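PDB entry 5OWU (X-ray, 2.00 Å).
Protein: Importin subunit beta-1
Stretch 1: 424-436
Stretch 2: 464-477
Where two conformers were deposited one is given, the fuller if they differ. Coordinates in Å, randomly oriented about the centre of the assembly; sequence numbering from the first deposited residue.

Stretch 1, residues 424-436: SLQVKETTAWCIG
Stretch 2 (464-477) QDHPKVATNCSWTI

Two parallel helices of one chain pack tightly here, a glycine letting the backbones close in while a salt bridge and an asparagine-to-carbonyl bond link the two helices. Helices 425-436 and 467-477 run the same way, 3° apart, with axes 8.2 Å apart at closest approach; phi/psi stay near -62/-42. CA atoms pair Glu429 with Val469 (4.6 Å), Trp433 with Asn472 (5.4 Å) and Gly436 with Thr476 (3.9 Å).

Both helices start with a cap: Ser424 OG (chi1 t) accepts a weak bond from Val427 N at 3.3 Å, and His466 ND1 (chi1 t, chi2 -78°) accepts from Lys468 N at 3.0 Å. The imidazole also serves the interface, for Leu425 (t, p) sets CD2 over its face, 3.6 Å from the ring centroid, while Leu425 CD1 meets Val469 CG2 at 3.7 Å. Lys428 (m, t, m, t) reaches back to Asp465 (t), its NZ 2.9 Å from OD2 in a salt bridge; Asp465 OD1 also accepts from His466 N at 2.6 Å.

In the middle, Asn472 (m, chi2 -12°) donates from ND2 to Glu429 O at 2.9 Å, a carbonyl that also accepts from Trp433 N within its own helix. Glu429 (t, t, chi3 42°) leaves its helix sideways, but its end comes nearer the partner, and a water donates to its OE2 (2.7 Å) and to Lys468 O (2.8 Å). Ala432 CB fits against Asn472 CB at 3.6 Å and Cys473 SG at 3.9 Å.

Toward the C-terminal end of the two stretches, where both helices run on, Thr476 (m) brings OG1 2.8 Å from Ala432 O and 2.9 Å from Asn472 O, two acceptors for one proton. Gly436 makes this closeness possible: an ideal CB would clash with Thr476 OG1 and Trp475 CZ3. Trp433 (t, 84°) and Trp475 (t, 77°) lie nearly parallel, planes at 7°, but slid apart with little overlap; Trp433 CD1 is 3.6 Å from Trp475 CZ3.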

# COMPACT_ATOMS: atom_id res chain seq x y z
N SER A 424 -7.32 32.79 -12.70
CA SER A 424 -7.30 32.07 -11.44
C SER A 424 -6.19 31.02 -11.47
O SER A 424 -6.17 30.16 -12.35
CB SER A 424 -8.64 31.40 -11.18
OG SER A 424 -8.58 30.57 -10.03
N LEU A 425 -5.28 31.09 -10.50
CA LEU A 425 -4.23 30.08 -10.39
C LEU A 425 -4.82 28.69 -10.21
O LEU A 425 -4.34 27.72 -10.83
CB LEU A 425 -3.31 30.41 -9.21
CG LEU A 425 -2.24 29.35 -8.92
CD1 LEU A 425 -1.37 29.12 -10.14
CD2 LEU A 425 -1.40 29.79 -7.73
N GLN A 426 -5.84 28.56 -9.36
CA GLN A 426 -6.46 27.26 -9.15
C GLN A 426 -7.06 26.72 -10.45
O GLN A 426 -6.96 25.52 -10.75
CB GLN A 426 -7.54 27.36 -8.07
CG GLN A 426 -7.03 27.79 -6.70
CD GLN A 426 -7.11 29.29 -6.49
OE1 GLN A 426 -6.66 30.08 -7.32
NE2 GLN A 426 -7.71 29.70 -5.37
N VAL A 427 -7.69 27.59 -11.23
CA VAL A 427 -8.29 27.14 -12.48
C VAL A 427 -7.22 26.61 -13.42
O VAL A 427 -7.40 25.57 -14.05
CB VAL A 427 -9.09 28.28 -13.14
CG1 VAL A 427 -9.52 27.89 -14.56
CG2 VAL A 427 -10.30 28.62 -12.30
N LYS A 428 -6.10 27.32 -13.54
CA LYS A 428 -5.05 26.87 -14.45
C LYS A 428 -4.43 25.57 -13.95
O LYS A 428 -4.08 24.69 -14.76
CB LYS A 428 -3.98 27.94 -14.59
CG LYS A 428 -4.42 29.16 -15.37
CD LYS A 428 -3.25 30.10 -15.63
CE LYS A 428 -2.76 30.76 -14.38
NZ LYS A 428 -1.68 31.73 -14.69
N GLU A 429 -4.25 25.44 -12.64
CA GLU A 429 -3.69 24.21 -12.09
C GLU A 429 -4.56 23.01 -12.45
O GLU A 429 -4.08 21.98 -12.96
CB GLU A 429 -3.57 24.35 -10.57
CG GLU A 429 -3.15 23.09 -9.84
CD GLU A 429 -2.89 23.35 -8.36
OE1 GLU A 429 -3.68 24.09 -7.74
OE2 GLU A 429 -1.90 22.81 -7.83
N THR A 430 -5.87 23.13 -12.20
CA THR A 430 -6.76 22.02 -12.48
C THR A 430 -6.94 21.80 -13.98
O THR A 430 -7.09 20.67 -14.41
CB THR A 430 -8.10 22.25 -11.78
OG1 THR A 430 -7.85 22.37 -10.38
CG2 THR A 430 -9.07 21.08 -12.05
N THR A 431 -6.90 22.87 -14.77
CA THR A 431 -6.97 22.73 -16.22
C THR A 431 -5.78 21.95 -16.77
O THR A 431 -5.94 21.08 -17.64
CB THR A 431 -7.06 24.11 -16.88
OG1 THR A 431 -8.26 24.76 -16.45
CG2 THR A 431 -7.05 24.01 -18.42
N ALA A 432 -4.58 22.25 -16.28
CA ALA A 432 -3.41 21.46 -16.68
C ALA A 432 -3.60 20.00 -16.32
O ALA A 432 -3.33 19.10 -17.13
CB ALA A 432 -2.14 22.02 -16.03
N TRP A 433 -4.06 19.74 -15.09
CA TRP A 433 -4.38 18.36 -14.71
C TRP A 433 -5.40 17.74 -15.66
O TRP A 433 -5.24 16.59 -16.10
CB TRP A 433 -4.91 18.34 -13.27
CG TRP A 433 -5.47 17.03 -12.83
CD1 TRP A 433 -4.77 15.96 -12.33
CD2 TRP A 433 -6.85 16.64 -12.82
NE1 TRP A 433 -5.63 14.94 -12.01
CE2 TRP A 433 -6.91 15.33 -12.30
CE3 TRP A 433 -8.04 17.27 -13.19
CZ2 TRP A 433 -8.11 14.64 -12.15
CZ3 TRP A 433 -9.23 16.59 -13.04
CH2 TRP A 433 -9.26 15.28 -12.52
N CYS A 434 -6.45 18.49 -16.00
CA CYS A 434 -7.49 17.96 -16.87
C CYS A 434 -6.93 17.58 -18.23
O CYS A 434 -7.33 16.55 -18.81
CB CYS A 434 -8.60 19.01 -17.02
SG CYS A 434 -9.99 18.46 -18.00
N ILE A 435 -6.01 18.38 -18.76
CA ILE A 435 -5.38 18.05 -20.03
C ILE A 435 -4.59 16.76 -19.88
O ILE A 435 -4.59 15.91 -20.78
CB ILE A 435 -4.51 19.22 -20.52
CG1 ILE A 435 -5.41 20.43 -20.81
CG2 ILE A 435 -3.72 18.84 -21.76
CD1 ILE A 435 -4.67 21.71 -21.07
N GLY A 436 -3.91 16.59 -18.74
CA GLY A 436 -3.23 15.33 -18.48
C GLY A 436 -4.17 14.14 -18.43
O GLY A 436 -3.82 13.05 -18.88
N GLN A 464 6.25 27.50 -17.78
CA GLN A 464 6.82 28.79 -17.42
C GLN A 464 5.93 29.57 -16.47
O GLN A 464 6.25 30.71 -16.14
CB GLN A 464 7.08 29.63 -18.67
CG GLN A 464 8.12 29.04 -19.60
CD GLN A 464 8.23 29.81 -20.90
OE1 GLN A 464 7.26 30.41 -21.36
NE2 GLN A 464 9.42 29.82 -21.48
N ASP A 465 4.81 28.98 -16.05
CA ASP A 465 3.83 29.65 -15.21
C ASP A 465 4.17 29.40 -13.74
O ASP A 465 5.27 28.96 -13.40
CB ASP A 465 2.43 29.14 -15.58
CG ASP A 465 1.33 30.15 -15.28
OD1 ASP A 465 1.47 30.96 -14.35
OD2 ASP A 465 0.31 30.12 -15.99
N HIS A 466 3.21 29.68 -12.87
CA HIS A 466 3.36 29.38 -11.45
C HIS A 466 3.76 27.91 -11.27
O HIS A 466 3.26 27.04 -12.00
CB HIS A 466 2.04 29.66 -10.73
CG HIS A 466 2.13 29.57 -9.24
ND1 HIS A 466 2.14 28.37 -8.57
CD2 HIS A 466 2.18 30.53 -8.29
CE1 HIS A 466 2.21 28.60 -7.27
NE2 HIS A 466 2.23 29.91 -7.07
N PRO A 467 4.64 27.60 -10.32
CA PRO A 467 5.09 26.20 -10.19
C PRO A 467 3.97 25.18 -10.05
O PRO A 467 4.14 24.04 -10.51
CB PRO A 467 5.97 26.24 -8.93
CG PRO A 467 5.67 27.55 -8.26
CD PRO A 467 5.30 28.49 -9.35
N LYS A 468 2.84 25.54 -9.44
CA LYS A 468 1.72 24.60 -9.34
C LYS A 468 1.20 24.19 -10.71
O LYS A 468 0.87 23.02 -10.93
CB LYS A 468 0.59 25.21 -8.51
CG LYS A 468 0.91 25.30 -7.05
CD LYS A 468 -0.26 25.83 -6.26
CE LYS A 468 -0.51 24.96 -5.04
NZ LYS A 468 -1.25 25.68 -3.98
N VAL A 469 1.11 25.15 -11.64
CA VAL A 469 0.73 24.84 -13.01
C VAL A 469 1.83 24.01 -13.69
O VAL A 469 1.55 22.99 -14.33
CB VAL A 469 0.45 26.14 -13.79
CG1 VAL A 469 0.03 25.85 -15.23
CG2 VAL A 469 -0.63 26.96 -13.08
N ALA A 470 3.09 24.44 -13.54
CA ALA A 470 4.20 23.76 -14.20
C ALA A 470 4.29 22.29 -13.82
O ALA A 470 4.59 21.43 -14.66
CB ALA A 470 5.52 24.48 -13.87
N THR A 471 4.04 21.97 -12.55
CA THR A 471 4.10 20.58 -12.11
C THR A 471 3.08 19.73 -12.85
O THR A 471 3.38 18.64 -13.37
CB THR A 471 3.88 20.52 -10.60
OG1 THR A 471 4.98 21.16 -9.94
CG2 THR A 471 3.75 19.09 -10.09
N ASN A 472 1.84 20.23 -12.93
CA ASN A 472 0.81 19.49 -13.64
C ASN A 472 1.11 19.41 -15.13
O ASN A 472 0.76 18.42 -15.78
CB ASN A 472 -0.55 20.12 -13.35
CG ASN A 472 -1.07 19.74 -11.98
OD1 ASN A 472 -0.52 18.83 -11.34
ND2 ASN A 472 -2.12 20.41 -11.53
N CYS A 473 1.79 20.42 -15.69
CA CYS A 473 2.17 20.35 -17.09
C CYS A 473 3.23 19.28 -17.34
O CYS A 473 3.21 18.62 -18.38
CB CYS A 473 2.66 21.71 -17.57
SG CYS A 473 1.30 22.87 -17.77
N SER A 474 4.17 19.10 -16.40
CA SER A 474 5.14 18.01 -16.55
C SER A 474 4.45 16.65 -16.50
O SER A 474 4.74 15.76 -17.32
CB SER A 474 6.22 18.10 -15.47
OG SER A 474 7.20 19.08 -15.82
N TRP A 475 3.54 16.46 -15.54
CA TRP A 475 2.76 15.22 -15.45
C TRP A 475 1.99 14.98 -16.75
O TRP A 475 1.92 13.84 -17.25
CB TRP A 475 1.80 15.30 -14.26
CG TRP A 475 0.83 14.14 -14.09
CD1 TRP A 475 1.11 12.91 -13.58
CD2 TRP A 475 -0.58 14.14 -14.38
NE1 TRP A 475 -0.02 12.13 -13.56
CE2 TRP A 475 -1.08 12.86 -14.04
CE3 TRP A 475 -1.47 15.09 -14.91
CZ2 TRP A 475 -2.42 12.51 -14.21
CZ3 TRP A 475 -2.81 14.73 -15.08
CH2 TRP A 475 -3.27 13.45 -14.73
N THR A 476 1.40 16.04 -17.29
CA THR A 476 0.63 15.94 -18.52
C THR A 476 1.52 15.56 -19.70
O THR A 476 1.12 14.75 -20.55
CB THR A 476 -0.08 17.27 -18.78
OG1 THR A 476 -1.12 17.44 -17.81
CG2 THR A 476 -0.67 17.35 -20.19
N ILE A 477 2.73 16.12 -19.76
CA ILE A 477 3.65 15.76 -20.83
C ILE A 477 4.03 14.29 -20.73
O ILE A 477 4.05 13.56 -21.73
CB ILE A 477 4.89 16.68 -20.79
CG1 ILE A 477 4.50 18.09 -21.24
CG2 ILE A 477 6.00 16.13 -21.67
CD1 ILE A 477 5.54 19.14 -20.96
O HOH W 1 0.24 21.48 -8.73